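Local coordinates for protein peptide synthase (Silicibacter pomeroyi DSS-3, PDB 2QTP) that is of unknown function but probably takes part in amino-acid metabolism, its family having a variant of the Bacillus chorismate mutase fold, at residues Ile36-Ala41 with Thr49-Thr54; Ala56-Leu61 with Ala96-Pro101; Phe11-Arg16 with Asp148-Arg153. All coordinates share one frame; numbering follows the deposited sequence. Where two conformers were deposited one is given.

Interaction 1: residues Ile36-Ala41 with Thr49-Thr54; sequences IENPFA and TELMDT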
loop_
_atom_site.group_PDB
_atom_site.type_symbol
_atom_site.label_atom_id
_atom_site.label_comp_id
_atom_site.label_asym_id
_atom_site.label_seq_id
_atom_site.Cartn_x
_atom_site.Cartn_y
_atom_site.Cartn_z
ATOM N N ILE A 36 1.555 10.654 -2.620
ATOM C CA ILE A 36 2.372 11.417 -3.552
ATOM C C ILE A 36 1.516 12.224 -4.506
ATOM O O ILE A 36 0.373 11.906 -4.703
ATOM C CB ILE A 36 3.289 10.492 -4.399
ATOM C CG1 ILE A 36 2.442 9.493 -5.199
ATOM C CG2 ILE A 36 4.284 9.761 -3.506
ATOM C CD1 ILE A 36 3.123 8.921 -6.409
ATOM N N GLU A 37 2.096 13.260 -5.099
ATOM C CA GLU A 37 1.463 14.014 -6.162
ATOM C C GLU A 37 1.471 13.168 -7.433
ATOM O O GLU A 37 2.468 12.527 -7.750
ATOM C CB GLU A 37 2.202 15.341 -6.389
ATOM C CG GLU A 37 1.621 16.203 -7.536
ATOM C CD GLU A 37 2.427 17.487 -7.803
ATOM O OE1 GLU A 37 2.438 18.376 -6.914
ATOM O OE2 GLU A 37 3.037 17.592 -8.900
ATOM N N ASN A 38 0.336 13.118 -8.126
ATOM C CA ASN A 38 0.225 12.399 -9.391
ATOM C C ASN A 38 0.697 13.365 -10.463
ATOM O O ASN A 38 0.064 14.404 -10.666
ATOM C CB ASN A 38 -1.236 11.988 -9.589
ATOM C CG ASN A 38 -1.503 11.256 -10.860
ATOM O OD1 ASN A 38 -0.615 11.036 -11.696
ATOM N ND2 ASN A 38 -2.801 10.919 -11.061
ATOM N N PRO A 39 1.832 13.068 -11.132
ATOM C CA PRO A 39 2.274 14.012 -12.182
ATOM C C PRO A 39 1.303 14.121 -13.377
ATOM O O PRO A 39 1.354 15.089 -14.114
ATOM C CB PRO A 39 3.634 13.417 -12.628
ATOM C CG PRO A 39 3.487 11.958 -12.374
ATOM C CD PRO A 39 2.751 11.916 -11.032
ATOM N N PHE A 40 0.400 13.157 -13.522
ATOM C CA PHE A 40 -0.541 13.127 -14.614
ATOM C C PHE A 40 -1.946 13.548 -14.212
ATOM O O PHE A 40 -2.869 13.328 -14.961
ATOM C CB PHE A 40 -0.548 11.725 -15.238
ATOM C CG PHE A 40 0.847 11.218 -15.620
ATOM C CD1 PHE A 40 1.755 12.052 -16.225
ATOM C CD2 PHE A 40 1.213 9.898 -15.401
ATOM C CE1 PHE A 40 3.012 11.597 -16.583
ATOM C CE2 PHE A 40 2.479 9.446 -15.743
ATOM C CZ PHE A 40 3.366 10.299 -16.337
ATOM N N ALA A 41 -2.103 14.127 -13.024
ATOM C CA ALA A 41 -3.383 14.628 -12.583
ATOM C C ALA A 41 -3.834 15.726 -13.543
ATOM O O ALA A 41 -3.050 16.597 -13.899
ATOM C CB ALA A 41 -3.325 15.169 -11.110
ATOM N N THR A 49 5.736 5.849 -17.888
ATOM C CA THR A 49 7.055 5.481 -17.393
ATOM C C THR A 49 7.351 6.139 -16.048
ATOM O O THR A 49 7.817 5.484 -15.117
ATOM C CB THR A 49 8.125 5.875 -18.449
ATOM O OG1 THR A 49 7.914 5.086 -19.621
ATOM C CG2 THR A 49 9.592 5.694 -17.952
ATOM N N GLU A 50 7.070 7.432 -15.955
ATOM C CA GLU A 50 7.413 8.197 -14.776
ATOM C C GLU A 50 6.733 7.612 -13.527
ATOM O O GLU A 50 7.345 7.547 -12.466
ATOM C CB GLU A 50 7.034 9.674 -14.981
ATOM C CG GLU A 50 7.521 10.589 -13.861
ATOM C CD GLU A 50 6.973 12.022 -13.910
ATOM O OE1 GLU A 50 6.594 12.527 -15.003
ATOM O OE2 GLU A 50 6.947 12.628 -12.813
ATOM N N LEU A 51 5.491 7.152 -13.653
ATOM C CA LEU A 51 4.836 6.509 -12.515
ATOM C C LEU A 51 5.374 5.102 -12.212
ATOM O O LEU A 51 5.340 4.709 -11.063
ATOM C CB LEU A 51 3.314 6.481 -12.652
ATOM C CG LEU A 51 2.543 7.763 -12.303
ATOM C CD1 LEU A 51 1.061 7.558 -12.555
ATOM C CD2 LEU A 51 2.753 8.235 -10.889
HETATM N N MSE A 52 5.839 4.347 -13.228
HETATM C CA MSE A 52 6.413 3.032 -13.000
HETATM C C MSE A 52 7.739 3.164 -12.267
HETATM O O MSE A 52 8.009 2.396 -11.344
HETATM C CB MSE A 52 6.619 2.244 -14.307
HETATM C CG MSE A 52 5.351 2.004 -15.143
HETATM SE SE MSE A 52 5.575 0.809 -16.595
HETATM C CE MSE A 52 3.704 0.904 -17.172
ATOM N N ASP A 53 8.566 4.120 -12.689
ATOM C CA ASP A 53 9.845 4.381 -12.020
ATOM C C ASP A 53 9.609 4.829 -10.586
ATOM O O ASP A 53 10.265 4.346 -9.686
ATOM C CB ASP A 53 10.654 5.432 -12.768
ATOM C CG ASP A 53 11.142 4.954 -14.125
ATOM O OD1 ASP A 53 11.196 3.735 -14.391
ATOM O OD2 ASP A 53 11.460 5.830 -14.937
ATOM N N THR A 54 8.637 5.706 -10.358
ATOM C CA THR A 54 8.279 6.144 -8.967
ATOM C C THR A 54 7.751 4.972 -8.108
ATOM O O THR A 54 8.092 4.827 -6.952
ATOM C CB THR A 54 7.228 7.295 -8.990
ATOM O OG1 THR A 54 7.797 8.413 -9.664
ATOM C CG2 THR A 54 6.822 7.741 -7.605
#
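Where strand 21-37 gives way to a loop, an Asx turn and a type I beta turn, N38 to A41, set P39 and F40 against E50 and L51 in the first turns of helix 49-70. N38 OD1 accepts from F40 N, 3.0 Å away and above its carbonyl plane, and N38 ND2 bonds H94, so the whole amide is held. The branched, apolar L51 forks onto both loop residues: its CD2 lies 3.7 Å from P39 CD, while its CD1 lies 3.7 Å from F40 CD2. F40 and L51 run alongside one another, pointing opposite ways. P39 CG sits over the centre of one face of the F40 ring. E50 runs extended past the proline, its OE2 3.4 Å from P39 CB. Putting an alanine at F40 would probably uncover P39 CG and L51 CD1 and open a gap between loop and helix. Deeper along the helix, T54 turns OG1 back to E50 O, 3.0 Å away, on the opposite face from T54 N. The same rotation (chi1 -62°) puts T54 CG2 anti to the backbone N, where it meets I36 CD1 tip to tip. The loop thus joins strand 21-37 to a helix packed on the sheet, as in this family's variant of the Bacillus chorismate mutase fold.

Interaction 2: residues Ala56-Leu61 with Ala96-Pro101; sequences AELGAL and AAILHP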
loop_
_atom_site.group_PDB
_atom_site.type_symbol
_atom_site.label_atom_id
_atom_site.label_comp_id
_atom_site.label_asym_id
_atom_site.label_seq_id
_atom_site.Cartn_x
_atom_site.Cartn_y
_atom_site.Cartn_z
ATOM N N ALA A 56 8.517 1.803 -8.451
ATOM C CA ALA A 56 9.655 0.951 -8.087
ATOM C C ALA A 56 10.331 1.409 -6.781
ATOM O O ALA A 56 10.583 0.594 -5.909
ATOM C CB ALA A 56 10.676 0.877 -9.239
ATOM N N GLU A 57 10.602 2.701 -6.671
ATOM C CA GLU A 57 11.232 3.268 -5.491
ATOM C C GLU A 57 10.311 3.233 -4.274
ATOM O O GLU A 57 10.764 2.971 -3.173
ATOM C CB GLU A 57 11.668 4.701 -5.785
ATOM C CG GLU A 57 12.791 4.799 -6.818
ATOM C CD GLU A 57 12.969 6.198 -7.372
ATOM O OE1 GLU A 57 11.971 6.960 -7.442
ATOM O OE2 GLU A 57 14.107 6.524 -7.757
ATOM N N LEU A 58 9.019 3.478 -4.475
ATOM C CA LEU A 58 8.051 3.438 -3.384
ATOM C C LEU A 58 7.876 2.046 -2.833
ATOM O O LEU A 58 7.828 1.868 -1.626
ATOM C CB LEU A 58 6.695 4.005 -3.783
ATOM C CG LEU A 58 6.581 5.512 -3.758
ATOM C CD1 LEU A 58 5.170 5.829 -4.192
ATOM C CD2 LEU A 58 6.913 6.099 -2.404
ATOM N N GLY A 59 7.791 1.051 -3.696
ATOM C CA GLY A 59 7.631 -0.316 -3.212
ATOM C C GLY A 59 8.753 -0.757 -2.303
ATOM O O GLY A 59 8.542 -1.395 -1.251
ATOM N N ALA A 60 9.970 -0.422 -2.714
ATOM C CA ALA A 60 11.151 -0.696 -1.927
ATOM C C ALA A 60 11.082 0.065 -0.600
ATOM O O ALA A 60 11.334 -0.497 0.454
ATOM C CB ALA A 60 12.408 -0.296 -2.717
ATOM N N LEU A 61 10.751 1.348 -0.666
ATOM C CA LEU A 61 10.690 2.189 0.511
ATOM C C LEU A 61 9.635 1.696 1.518
ATOM O O LEU A 61 9.924 1.548 2.710
ATOM C CB LEU A 61 10.383 3.644 0.115
ATOM C CG LEU A 61 10.048 4.596 1.287
ATOM C CD1 LEU A 61 11.268 4.817 2.178
ATOM C CD2 LEU A 61 9.555 5.905 0.753
ATOM N N ALA A 96 -2.434 1.433 -11.870
ATOM C CA ALA A 96 -1.790 0.288 -12.525
ATOM C C ALA A 96 -0.284 0.497 -12.720
ATOM O O ALA A 96 0.517 -0.395 -12.424
ATOM C CB ALA A 96 -2.452 -0.013 -13.828
ATOM N N ALA A 97 0.089 1.677 -13.218
ATOM C CA ALA A 97 1.470 1.998 -13.532
ATOM C C ALA A 97 2.288 2.005 -12.273
ATOM O O ALA A 97 3.362 1.416 -12.206
ATOM C CB ALA A 97 1.569 3.365 -14.253
ATOM N N ILE A 98 1.787 2.710 -11.266
ATOM C CA ILE A 98 2.499 2.786 -9.995
ATOM C C ILE A 98 2.715 1.378 -9.372
ATOM O O ILE A 98 3.763 1.121 -8.819
ATOM C CB ILE A 98 1.884 3.888 -9.022
ATOM C CG1 ILE A 98 3.014 4.793 -8.514
ATOM C CG2 ILE A 98 1.114 3.266 -7.934
ATOM C CD1 ILE A 98 2.632 5.856 -7.594
ATOM N N LEU A 99 1.816 0.436 -9.603
ATOM C CA LEU A 99 1.916 -0.933 -9.076
ATOM C C LEU A 99 2.604 -1.947 -9.985
ATOM O O LEU A 99 2.733 -3.124 -9.630
ATOM C CB LEU A 99 0.483 -1.470 -8.818
ATOM C CG LEU A 99 -0.347 -0.758 -7.726
ATOM C CD1 LEU A 99 -1.782 -1.297 -7.690
ATOM C CD2 LEU A 99 0.340 -0.820 -6.348
ATOM N N HIS A 100 2.989 -1.512 -11.170
ATOM C CA HIS A 100 3.554 -2.401 -12.197
ATOM C C HIS A 100 4.854 -3.121 -11.799
ATOM O O HIS A 100 4.929 -4.336 -11.906
ATOM C CB HIS A 100 3.738 -1.608 -13.488
ATOM C CG HIS A 100 4.378 -2.388 -14.581
ATOM N ND1 HIS A 100 3.667 -3.241 -15.393
ATOM C CD2 HIS A 100 5.675 -2.492 -14.960
ATOM C CE1 HIS A 100 4.502 -3.828 -16.236
ATOM N NE2 HIS A 100 5.728 -3.397 -15.993
ATOM N N PRO A 101 5.875 -2.391 -11.331
ATOM C CA PRO A 101 7.125 -3.088 -10.984
ATOM C C PRO A 101 6.990 -4.097 -9.889
ATOM O O PRO A 101 6.222 -3.872 -8.967
ATOM C CB PRO A 101 8.040 -1.948 -10.515
ATOM C CG PRO A 101 7.146 -0.830 -10.197
ATOM C CD PRO A 101 6.014 -0.940 -11.156
#
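L58 of helix 49-70 already points toward I98 of helix 92-98, and its chi2 of 180° extends CD1 onward to meet it. I98 answers with an unusual first torsion, chi1 -129°, which lies away from the staggered positions; with CD1 anti to CA (chi2 -179°), the tip swings toward the partner even though CB does not point that way. The two methyls, L58 CD1 and I98 CD1, come to 4.2 Å, a light touch between long, flexible hydrocarbon chains suited to a buried place.

A second, closer patch lies nearer the surface. P101 lays its ring against the backbone of A56: P101 CG is 3.4 Å from A56 N and 3.7 Å from A56 CA. The A56 methyl also touches the ring, with A56 CB 4.0 Å from P101 CG and 4.1 Å from P101 CB. Alanine suits this position because a single methyl lets the proline come right up to the helix backbone. Proline suits the other, being compact and apolar. A CB at G59, one turn further along the helix, would point toward 96-101.

Just before the proline, the chain leaves helix 92-98, and H100 N still bonds A97 O at 3.1 Å. The L99 carbonyl turns to K82 NZ of strand 79-86. Under the L58-I98 pair lies the main sheet: both side chains rest on I36 of strand 21-37 and on V165 of strand 162-171, while L58 also reaches I5 of strand 5-15. The two helices thus lie on the same face of that sheet, with L58 and I98 meeting between the helices and the sheet.

Interaction 3: residues Phe11-Arg16 with Asp148-Arg153; sequences FIEETR and DGIEVR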
loop_
_atom_site.group_PDB
_atom_site.type_symbol
_atom_site.label_atom_id
_atom_site.label_comp_id
_atom_site.label_asym_id
_atom_site.label_seq_id
_atom_site.Cartn_x
_atom_site.Cartn_y
_atom_site.Cartn_z
ATOM N N PHE A 11 1.027 1.388 9.781
ATOM C CA PHE A 11 -0.027 0.799 10.659
ATOM C C PHE A 11 0.400 -0.622 10.993
ATOM O O PHE A 11 0.745 -1.382 10.083
ATOM C CB PHE A 11 -1.393 0.686 9.948
ATOM C CG PHE A 11 -1.861 1.954 9.238
ATOM C CD1 PHE A 11 -1.175 2.485 8.152
ATOM C CD2 PHE A 11 -3.052 2.576 9.620
ATOM C CE1 PHE A 11 -1.640 3.640 7.512
ATOM C CE2 PHE A 11 -3.537 3.732 8.966
ATOM C CZ PHE A 11 -2.824 4.260 7.923
ATOM N N ILE A 12 0.429 -0.968 12.281
ATOM C CA ILE A 12 0.703 -2.327 12.694
ATOM C C ILE A 12 -0.461 -2.821 13.557
ATOM O O ILE A 12 -0.979 -2.087 14.413
ATOM C CB ILE A 12 1.949 -2.447 13.587
ATOM C CG1 ILE A 12 3.138 -1.722 12.987
ATOM C CG2 ILE A 12 2.313 -3.919 13.791
ATOM C CD1 ILE A 12 4.405 -1.948 13.788
ATOM N N GLU A 13 -0.807 -4.086 13.405
ATOM C CA GLU A 13 -1.886 -4.660 14.165
ATOM C C GLU A 13 -1.472 -6.024 14.702
ATOM O O GLU A 13 -1.034 -6.873 13.934
ATOM C CB GLU A 13 -3.095 -4.686 13.236
ATOM C CG GLU A 13 -4.312 -5.451 13.651
ATOM C CD GLU A 13 -5.186 -5.748 12.426
ATOM O OE1 GLU A 13 -5.524 -4.766 11.694
ATOM O OE2 GLU A 13 -5.472 -6.965 12.193
ATOM N N GLU A 14 -1.579 -6.206 16.027
ATOM C CA GLU A 14 -1.270 -7.461 16.673
ATOM C C GLU A 14 -2.533 -8.089 17.186
ATOM O O GLU A 14 -3.259 -7.466 17.949
ATOM C CB GLU A 14 -0.379 -7.303 17.906
ATOM C CG GLU A 14 0.795 -6.387 17.794
ATOM C CD GLU A 14 1.603 -6.350 19.098
ATOM O OE1 GLU A 14 1.320 -7.145 20.058
ATOM O OE2 GLU A 14 2.540 -5.523 19.121
ATOM N N THR A 15 -2.742 -9.347 16.842
ATOM C CA THR A 15 -3.898 -10.096 17.290
ATOM C C THR A 15 -3.434 -11.104 18.296
ATOM O O THR A 15 -2.591 -11.960 17.995
ATOM C CB THR A 15 -4.537 -10.832 16.137
ATOM O OG1 THR A 15 -4.926 -9.877 15.154
ATOM C CG2 THR A 15 -5.726 -11.617 16.614
ATOM N N ARG A 16 -3.961 -10.977 19.510
ATOM C CA ARG A 16 -3.634 -11.859 20.585
ATOM C C ARG A 16 -4.768 -12.833 20.922
ATOM O O ARG A 16 -4.529 -13.801 21.618
ATOM C CB ARG A 16 -3.334 -11.044 21.838
ATOM C CG ARG A 16 -2.339 -9.887 21.666
ATOM C CD ARG A 16 -2.064 -9.345 23.073
ATOM N NE ARG A 16 -0.933 -8.439 23.126
ATOM C CZ ARG A 16 -0.478 -7.883 24.245
ATOM N NH1 ARG A 16 -1.055 -8.141 25.417
ATOM N NH2 ARG A 16 0.565 -7.059 24.193
ATOM N N ASP A 148 -6.702 -12.679 2.237
ATOM C CA ASP A 148 -6.902 -11.949 3.488
ATOM C C ASP A 148 -6.595 -10.478 3.120
ATOM O O ASP A 148 -6.361 -10.167 1.932
ATOM C CB ASP A 148 -5.951 -12.490 4.574
ATOM C CG ASP A 148 -6.202 -11.875 5.954
ATOM O OD1 ASP A 148 -7.308 -11.322 6.176
ATOM O OD2 ASP A 148 -5.291 -11.944 6.815
ATOM N N GLY A 149 -6.599 -9.574 4.094
ATOM C CA GLY A 149 -6.275 -8.192 3.799
ATOM C C GLY A 149 -6.156 -7.280 4.995
ATOM O O GLY A 149 -6.397 -7.672 6.139
ATOM N N ILE A 150 -5.743 -6.051 4.735
ATOM C CA ILE A 150 -5.717 -5.053 5.780
ATOM C C ILE A 150 -6.235 -3.744 5.187
ATOM O O ILE A 150 -5.909 -3.394 4.054
ATOM C CB ILE A 150 -4.299 -4.938 6.446
ATOM C CG1 ILE A 150 -4.286 -3.828 7.533
ATOM C CG2 ILE A 150 -3.195 -4.740 5.373
ATOM C CD1 ILE A 150 -3.159 -3.986 8.645
ATOM N N GLU A 151 -7.067 -3.045 5.939
ATOM C CA GLU A 151 -7.635 -1.784 5.508
ATOM C C GLU A 151 -6.777 -0.648 5.954
ATOM O O GLU A 151 -6.270 -0.634 7.082
ATOM C CB GLU A 151 -9.044 -1.642 6.053
ATOM C CG GLU A 151 -9.950 -2.691 5.462
ATOM C CD GLU A 151 -11.388 -2.601 5.893
ATOM O OE1 GLU A 151 -11.709 -1.789 6.736
ATOM O OE2 GLU A 151 -12.226 -3.350 5.375
ATOM N N VAL A 152 -6.604 0.328 5.077
ATOM C CA VAL A 152 -5.900 1.544 5.426
ATOM C C VAL A 152 -6.701 2.739 4.960
ATOM O O VAL A 152 -7.461 2.662 3.992
ATOM C CB VAL A 152 -4.466 1.632 4.790
ATOM C CG1 VAL A 152 -3.651 0.434 5.136
ATOM C CG2 VAL A 152 -4.512 1.758 3.289
ATOM N N ARG A 153 -6.565 3.839 5.693
ATOM C CA ARG A 153 -7.093 5.117 5.236
ATOM C C ARG A 153 -6.323 6.243 5.825
ATOM O O ARG A 153 -5.638 6.057 6.796
ATOM C CB ARG A 153 -8.573 5.283 5.501
ATOM C CG ARG A 153 -8.979 5.389 6.903
ATOM C CD ARG A 153 -10.339 6.140 6.970
ATOM N NE ARG A 153 -10.209 6.983 8.111
ATOM C CZ ARG A 153 -10.598 8.232 8.212
ATOM N NH1 ARG A 153 -11.252 8.878 7.266
ATOM N NH2 ARG A 153 -10.343 8.823 9.348
#
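F11 makes the closer part of this contact, lodging its ring beside V152 and R153. One face of the ring takes V152 CB, 4.4 Å from F11 CZ. The R153 carbonyl comes to the edge instead, near the ring plane, with R153 O 3.5 Å from F11 CZ, so that the weakly positive C-H rim meets a partly negative oxygen. A large aromatic suits this place because it can offer an apolar face to V152 and a C-H edge to R153 O at once; V31 of the neighbouring strand packs on both F11 and V152. The two strands belong to different sheets: strand 5-15 pairs with strand 21-37 in the large mixed sheet, whereas strand 148-152 forms a two-stranded antiparallel ribbon with strand 131-135. Side-chain contacts, one of them to a backbone carbonyl, join them here, across a CA-CA separation of 7.9 Å from F11 to V152. Toward E13 the strands diverge. The I150 tip, with CG1 anti to the backbone N (chi1 178°), lies against the carboxylate, I150 CD1 3.9 Å from E13 OE1, a loose apolar-polar contact. V152 and I150 are buried, the latter against V133, while R153 is exposed and E13 partly so, which suits their charges.

Interactions 1 and 2 are neighbours, with centres 10 Å apart, and both use helix 49-70: first its opening turns, then the stretch that follows. They meet directly where I98 CD1 lies 3.3 Å from I36 CD1 and where P101 CG lies 3.5 Å from the M52 carbonyl O. Along the chain interaction 1 closes before interaction 2 opens, and interaction 3 encloses both. It lies on the opposite side of the chain's centre, 27 Å from interaction 1 and 21 Å from interaction 2, centre to centre. The mixed sheet, in which strands 21-37 and 5-15 are neighbours, relates them: interactions 1 and 2 lie where the start of helix 49-70 and helix 92-98 pack on it, interaction 3 where the ribbon meets strand 5-15.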